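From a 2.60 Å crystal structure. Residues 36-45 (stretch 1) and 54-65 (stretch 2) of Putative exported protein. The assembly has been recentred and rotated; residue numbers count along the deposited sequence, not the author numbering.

Stretch 1 36-45: DSCLVKNVGL
Stretch 2 54-65: LILDSANSNLYV

Stretch 2 is a β-hairpin: strands 54-57 and 62-65 pair through Ile55 N to Tyr64 O (2.9 Å), Tyr64 N to Ile55 O (2.8 Å) and Asp57 N to Asn62 O (2.9 Å). Between them, residues 58-60 have helical phi/psi (Ala59 -76/-51), and Ser61 turns to positive phi (59/46). Stretch 1 is irregular until Leu45 (-140/146), which forms an antiparallel hydrogen-bonded bridge with Leu56, their CA atoms 5.2 Å apart. Two bonds define this register: Gly44 N to Leu56 O (2.9 Å, 132° at hydrogen) and the straighter Leu56 N to Leu45 O (3.0 Å, 173°). Upstream, Asn42 CA lies 5.0 Å from Asp57 CA, and Asp57 CA makes a CA-H...O contact with Asn42 O at 3.2 Å.

Asp57 (chi1 176°, chi2 3°) starts sideways, but its carboxylate reaches two successive backbone amides: Lys41 N donates to Asp57 OD2 (3.1 Å, 176°) and Asn42 N to Asp57 OD1 (3.1 Å, 142°). Within the hairpin, Asp57 OD1 also accepts weak bonds from Ala59 N and Asn60 N, both at 3.4 Å, so one carboxylate ties stretch 1 to the turn.

Asn42 (chi1 t, chi2 -87°) points toward stretch 2; its OD1 accepts a weak bond from Ser58 OG at 3.3 Å (Ser58 chi1 p). An ideal CB on Gly44 would fall 2.3 Å from Ser58 OG, a clash that its lack of a side chain avoids. Lys41, all-t, lays its CD 3.6 Å from Ala59 CB.

Tyr64 (chi1 -65°, chi2 -61°) points toward stretch 1. Its OH donates to Leu39 O (2.9 Å), while Tyr64 CE2 meets Val40 CG2 at 3.7 Å and Tyr64 CE1 lies 3.8 Å from Cys38 CA. Nearer the bridge, Val43 CG1 packs 3.8 Å from Ile55 CG2; the Leu45 and Leu56 side chains share a sheet face, with Leu45 CB 4.3 Å from Leu56 CB.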

ATOM      1  N   ASP A  36       6.743  26.402  20.210  1.00 47.54           N
ATOM      2  CA  ASP A  36       7.399  25.121  20.544  1.00 45.80           C
ATOM      3  C   ASP A  36       6.915  23.955  19.656  1.00 44.03           C
ATOM      4  O   ASP A  36       7.697  23.053  19.343  1.00 42.48           O
ATOM      5  CB  ASP A  36       7.201  24.770  22.028  1.00 47.21           C
ATOM      6  CG  ASP A  36       8.007  25.681  22.979  1.00 48.32           C
ATOM      7  OD1 ASP A  36       8.436  26.787  22.584  1.00 47.67           O
ATOM      8  OD2 ASP A  36       8.208  25.277  24.142  1.00 48.96           O
ATOM      9  N   SER A  37       5.643  23.997  19.247  1.00 43.71           N
ATOM     10  CA  SER A  37       5.065  22.985  18.359  1.00 42.88           C
ATOM     11  C   SER A  37       5.501  23.099  16.883  1.00 41.06           C
ATOM     12  O   SER A  37       5.279  22.153  16.132  1.00 39.39           O
ATOM     13  CB  SER A  37       3.525  22.975  18.453  1.00 43.90           C
ATOM     14  OG  SER A  37       2.959  24.241  18.164  1.00 44.59           O
ATOM     15  N   CYS A  38       6.124  24.215  16.474  1.00 40.51           N
ATOM     16  CA  CYS A  38       6.508  24.424  15.068  1.00 38.81           C
ATOM     17  C   CYS A  38       7.884  25.054  14.861  1.00 38.53           C
ATOM     18  O   CYS A  38       8.047  25.982  14.059  1.00 38.37           O
ATOM     19  CB  CYS A  38       5.422  25.253  14.369  1.00 39.16           C
ATOM     20  SG  CYS A  38       5.325  26.977  14.900  1.00 40.30           S
ATOM     21  N   LEU A  39       8.884  24.529  15.564  1.00 39.54           N
ATOM     22  CA  LEU A  39      10.277  24.992  15.399  1.00 39.45           C
ATOM     23  C   LEU A  39      10.803  24.436  14.064  1.00 37.75           C
ATOM     24  O   LEU A  39      10.592  23.265  13.765  1.00 37.72           O
ATOM     25  CB  LEU A  39      11.152  24.554  16.573  1.00 39.80           C
ATOM     26  CG  LEU A  39      10.824  25.244  17.908  1.00 42.31           C
ATOM     27  CD1 LEU A  39      11.383  24.476  19.094  1.00 43.22           C
ATOM     28  CD2 LEU A  39      11.319  26.687  17.943  1.00 43.38           C
ATOM     29  N   VAL A  40      11.455  25.286  13.274  1.00 37.44           N
ATOM     30  CA  VAL A  40      11.963  24.937  11.950  1.00 37.59           C
ATOM     31  C   VAL A  40      13.460  25.218  11.863  1.00 38.85           C
ATOM     32  O   VAL A  40      13.870  26.337  12.120  1.00 39.54           O
ATOM     33  CB  VAL A  40      11.245  25.772  10.850  1.00 37.60           C
ATOM     34  CG1 VAL A  40      11.810  25.466   9.459  1.00 36.82           C
ATOM     35  CG2 VAL A  40       9.740  25.522  10.873  1.00 37.27           C
ATOM     36  N   LYS A  41      14.251  24.211  11.470  1.00 41.03           N
ATOM     37  CA  LYS A  41      15.709  24.344  11.247  1.00 42.38           C
ATOM     38  C   LYS A  41      16.012  24.713   9.796  1.00 41.60           C
ATOM     39  O   LYS A  41      16.826  25.583   9.529  1.00 41.64           O
ATOM     40  CB  LYS A  41      16.445  23.033  11.604  1.00 46.05           C
ATOM     41  CG  LYS A  41      17.907  22.963  11.153  1.00 50.36           C
ATOM     42  CD  LYS A  41      18.652  21.783  11.752  1.00 55.95           C
ATOM     43  CE  LYS A  41      20.038  21.666  11.130  1.00 60.07           C
ATOM     44  NZ  LYS A  41      20.901  20.695  11.857  1.00 61.45           N
ATOM     45  N   ASN A  42      15.360  24.018   8.875  1.00 42.00           N
ATOM     46  CA  ASN A  42      15.579  24.146   7.441  1.00 43.52           C
ATOM     47  C   ASN A  42      14.229  24.216   6.719  1.00 41.18           C
ATOM     48  O   ASN A  42      13.277  23.590   7.168  1.00 44.84           O
ATOM     49  CB  ASN A  42      16.393  22.899   7.052  1.00 47.18           C
ATOM     50  CG  ASN A  42      16.677  22.784   5.570  1.00 49.87           C
ATOM     51  OD1 ASN A  42      15.866  22.244   4.813  1.00 43.34           O
ATOM     52  ND2 ASN A  42      17.875  23.209   5.162  1.00 52.78           N
ATOM     53  N   VAL A  43      14.127  25.009   5.653  1.00 38.35           N
ATOM     54  CA  VAL A  43      12.902  25.044   4.819  1.00 38.13           C
ATOM     55  C   VAL A  43      13.347  24.377   3.525  1.00 38.42           C
ATOM     56  O   VAL A  43      13.737  25.047   2.561  1.00 39.14           O
ATOM     57  CB  VAL A  43      12.301  26.460   4.614  1.00 37.60           C
ATOM     58  CG1 VAL A  43      11.084  26.426   3.688  1.00 36.59           C
ATOM     59  CG2 VAL A  43      11.893  27.053   5.955  1.00 38.89           C
ATOM     60  N   GLY A  44      13.324  23.042   3.546  1.00 38.03           N
ATOM     61  CA  GLY A  44      13.767  22.216   2.424  1.00 37.02           C
ATOM     62  C   GLY A  44      12.912  22.316   1.180  1.00 37.24           C
ATOM     63  O   GLY A  44      13.443  22.528   0.091  1.00 41.44           O
ATOM     64  N   LEU A  45      11.597  22.163   1.349  1.00 36.39           N
ATOM     65  CA  LEU A  45      10.633  22.174   0.245  1.00 36.10           C
ATOM     66  C   LEU A  45       9.373  22.925   0.663  1.00 35.98           C
ATOM     67  O   LEU A  45       8.990  22.864   1.830  1.00 37.64           O
ATOM     68  CB  LEU A  45      10.309  20.722  -0.124  1.00 37.55           C
ATOM     69  CG  LEU A  45       9.257  20.352  -1.182  1.00 40.44           C
ATOM     70  CD1 LEU A  45       9.554  20.938  -2.563  1.00 40.65           C
ATOM     71  CD2 LEU A  45       9.135  18.832  -1.266  1.00 41.43           C
ATOM     72  N   LEU A  54       2.581  24.462   2.706  1.00 37.24           N
ATOM     73  CA  LEU A  54       3.110  23.179   3.177  1.00 36.34           C
ATOM     74  C   LEU A  54       4.634  23.318   3.173  1.00 36.19           C
ATOM     75  O   LEU A  54       5.207  23.570   2.117  1.00 36.60           O
ATOM     76  CB  LEU A  54       2.648  22.005   2.299  1.00 35.30           C
ATOM     77  CG  LEU A  54       1.296  21.367   2.641  1.00 36.05           C
ATOM     78  CD1 LEU A  54       0.185  22.385   2.844  1.00 37.22           C
ATOM     79  CD2 LEU A  54       0.918  20.349   1.572  1.00 36.24           C
ATOM     80  N   ILE A  55       5.270  23.186   4.342  1.00 35.79           N
ATOM     81  CA  ILE A  55       6.730  23.311   4.498  1.00 35.04           C
ATOM     82  C   ILE A  55       7.301  22.031   5.089  1.00 35.84           C
ATOM     83  O   ILE A  55       6.819  21.573   6.123  1.00 36.25           O
ATOM     84  CB  ILE A  55       7.105  24.508   5.413  1.00 35.40           C
ATOM     85  CG1 ILE A  55       6.762  25.825   4.701  1.00 35.60           C
ATOM     86  CG2 ILE A  55       8.594  24.487   5.803  1.00 35.27           C
ATOM     87  CD1 ILE A  55       6.920  27.076   5.538  1.00 36.57           C
ATOM     88  N   LEU A  56       8.345  21.498   4.443  1.00 36.86           N
ATOM     89  CA  LEU A  56       9.088  20.329   4.915  1.00 37.61           C
ATOM     90  C   LEU A  56      10.440  20.774   5.466  1.00 39.13           C
ATOM     91  O   LEU A  56      11.194  21.450   4.774  1.00 41.12           O
ATOM     92  CB  LEU A  56       9.320  19.343   3.781  1.00 37.98           C
ATOM     93  CG  LEU A  56      10.223  18.126   4.014  1.00 38.41           C
ATOM     94  CD1 LEU A  56       9.791  17.319   5.226  1.00 38.81           C
ATOM     95  CD2 LEU A  56      10.211  17.271   2.759  1.00 38.54           C
ATOM     96  N   ASP A  57      10.727  20.389   6.705  1.00 41.15           N
ATOM     97  CA  ASP A  57      11.994  20.664   7.370  1.00 43.93           C
ATOM     98  C   ASP A  57      12.804  19.385   7.202  1.00 49.45           C
ATOM     99  O   ASP A  57      12.844  18.556   8.103  1.00 53.48           O
ATOM    100  CB  ASP A  57      11.738  21.030   8.847  1.00 43.70           C
ATOM    101  CG  ASP A  57      13.015  21.232   9.663  1.00 45.31           C
ATOM    102  OD1 ASP A  57      14.127  21.159   9.106  1.00 46.72           O
ATOM    103  OD2 ASP A  57      12.897  21.475  10.886  1.00 46.46           O
ATOM    104  N   SER A  58      13.465  19.241   6.050  1.00 51.25           N
ATOM    105  CA  SER A  58      14.266  18.027   5.737  1.00 49.13           C
ATOM    106  C   SER A  58      15.510  17.795   6.627  1.00 48.60           C
ATOM    107  O   SER A  58      16.128  16.728   6.548  1.00 50.36           O
ATOM    108  CB  SER A  58      14.624  17.971   4.242  1.00 46.26           C
ATOM    109  OG  SER A  58      15.165  19.198   3.796  1.00 42.66           O
ATOM    110  N   ALA A  59      15.871  18.783   7.447  1.00 46.69           N
ATOM    111  CA  ALA A  59      16.940  18.644   8.426  1.00 47.24           C
ATOM    112  C   ALA A  59      16.443  17.808   9.621  1.00 49.04           C
ATOM    113  O   ALA A  59      17.110  16.851  10.009  1.00 55.07           O
ATOM    114  CB  ALA A  59      17.418  20.010   8.881  1.00 47.55           C
ATOM    115  N   ASN A  60      15.292  18.186  10.194  1.00 46.59           N
ATOM    116  CA  ASN A  60      14.636  17.455  11.309  1.00 43.59           C
ATOM    117  C   ASN A  60      13.508  16.489  10.876  1.00 41.38           C
ATOM    118  O   ASN A  60      12.970  15.766  11.714  1.00 43.38           O
ATOM    119  CB  ASN A  60      14.062  18.443  12.337  1.00 45.09           C
ATOM    120  CG  ASN A  60      15.128  19.288  13.024  1.00 48.01           C
ATOM    121  OD1 ASN A  60      16.281  18.875  13.175  1.00 51.27           O
ATOM    122  ND2 ASN A  60      14.731  20.470  13.478  1.00 48.15           N
ATOM    123  N   SER A  61      13.157  16.492   9.588  1.00 37.77           N
ATOM    124  CA  SER A  61      12.109  15.651   8.990  1.00 36.30           C
ATOM    125  C   SER A  61      10.698  15.823   9.563  1.00 34.94           C
ATOM    126  O   SER A  61      10.023  14.840   9.831  1.00 33.73           O
ATOM    127  CB  SER A  61      12.511  14.171   9.007  1.00 37.13           C
ATOM    128  OG  SER A  61      11.534  13.383   8.330  1.00 36.40           O
ATOM    129  N   ASN A  62      10.276  17.073   9.729  1.00 33.92           N
ATOM    130  CA  ASN A  62       8.927  17.437  10.189  1.00 33.19           C
ATOM    131  C   ASN A  62       8.205  18.102   9.023  1.00 31.73           C
ATOM    132  O   ASN A  62       8.796  18.936   8.341  1.00 31.19           O
ATOM    133  CB  ASN A  62       9.008  18.427  11.354  1.00 34.06           C
ATOM    134  CG  ASN A  62       9.667  17.833  12.585  1.00 35.03           C
ATOM    135  OD1 ASN A  62       9.262  16.777  13.062  1.00 37.15           O
ATOM    136  ND2 ASN A  62      10.667  18.515  13.119  1.00 34.94           N
ATOM    137  N   LEU A  63       6.948  17.731   8.788  1.00 30.98           N
ATOM    138  CA  LEU A  63       6.137  18.325   7.725  1.00 30.30           C
ATOM    139  C   LEU A  63       5.143  19.243   8.419  1.00 30.90           C
ATOM    140  O   LEU A  63       4.332  18.763   9.203  1.00 31.96           O
ATOM    141  CB  LEU A  63       5.423  17.234   6.919  1.00 29.90           C
ATOM    142  CG  LEU A  63       4.542  17.643   5.737  1.00 30.00           C
ATOM    143  CD1 LEU A  63       5.336  18.427   4.709  1.00 29.59           C
ATOM    144  CD2 LEU A  63       3.912  16.420   5.077  1.00 30.14           C
ATOM    145  N   TYR A  64       5.216  20.547   8.139  1.00 30.81           N
ATOM    146  CA  TYR A  64       4.348  21.557   8.762  1.00 32.13           C
ATOM    147  C   TYR A  64       3.393  22.247   7.804  1.00 33.17           C
ATOM    148  O   TYR A  64       3.634  22.272   6.592  1.00 33.43           O
ATOM    149  CB  TYR A  64       5.194  22.663   9.371  1.00 31.99           C
ATOM    150  CG  TYR A  64       6.071  22.249  10.505  1.00 31.78           C
ATOM    151  CD1 TYR A  64       5.524  21.716  11.669  1.00 32.54           C
ATOM    152  CD2 TYR A  64       7.445  22.483  10.469  1.00 31.49           C
ATOM    153  CE1 TYR A  64       6.331  21.363  12.746  1.00 32.83           C
ATOM    154  CE2 TYR A  64       8.259  22.152  11.550  1.00 31.83           C
ATOM    155  CZ  TYR A  64       7.699  21.588  12.679  1.00 32.40           C
ATOM    156  OH  TYR A  64       8.510  21.259  13.733  1.00 33.54           O
ATOM    157  N   VAL A  65       2.318  22.811   8.368  1.00 34.95           N
ATOM    158  CA  VAL A  65       1.360  23.633   7.622  1.00 36.54           C
ATOM    159  C   VAL A  65       1.344  25.012   8.276  1.00 38.10           C
ATOM    160  O   VAL A  65       1.102  25.144   9.482  1.00 38.98           O
ATOM    161  CB  VAL A  65      -0.066  23.055   7.586  1.00 38.03           C
ATOM    162  CG1 VAL A  65      -0.984  23.937   6.737  1.00 39.35           C
ATOM    163  CG2 VAL A  65      -0.045  21.637   7.021  1.00 37.59           C
TER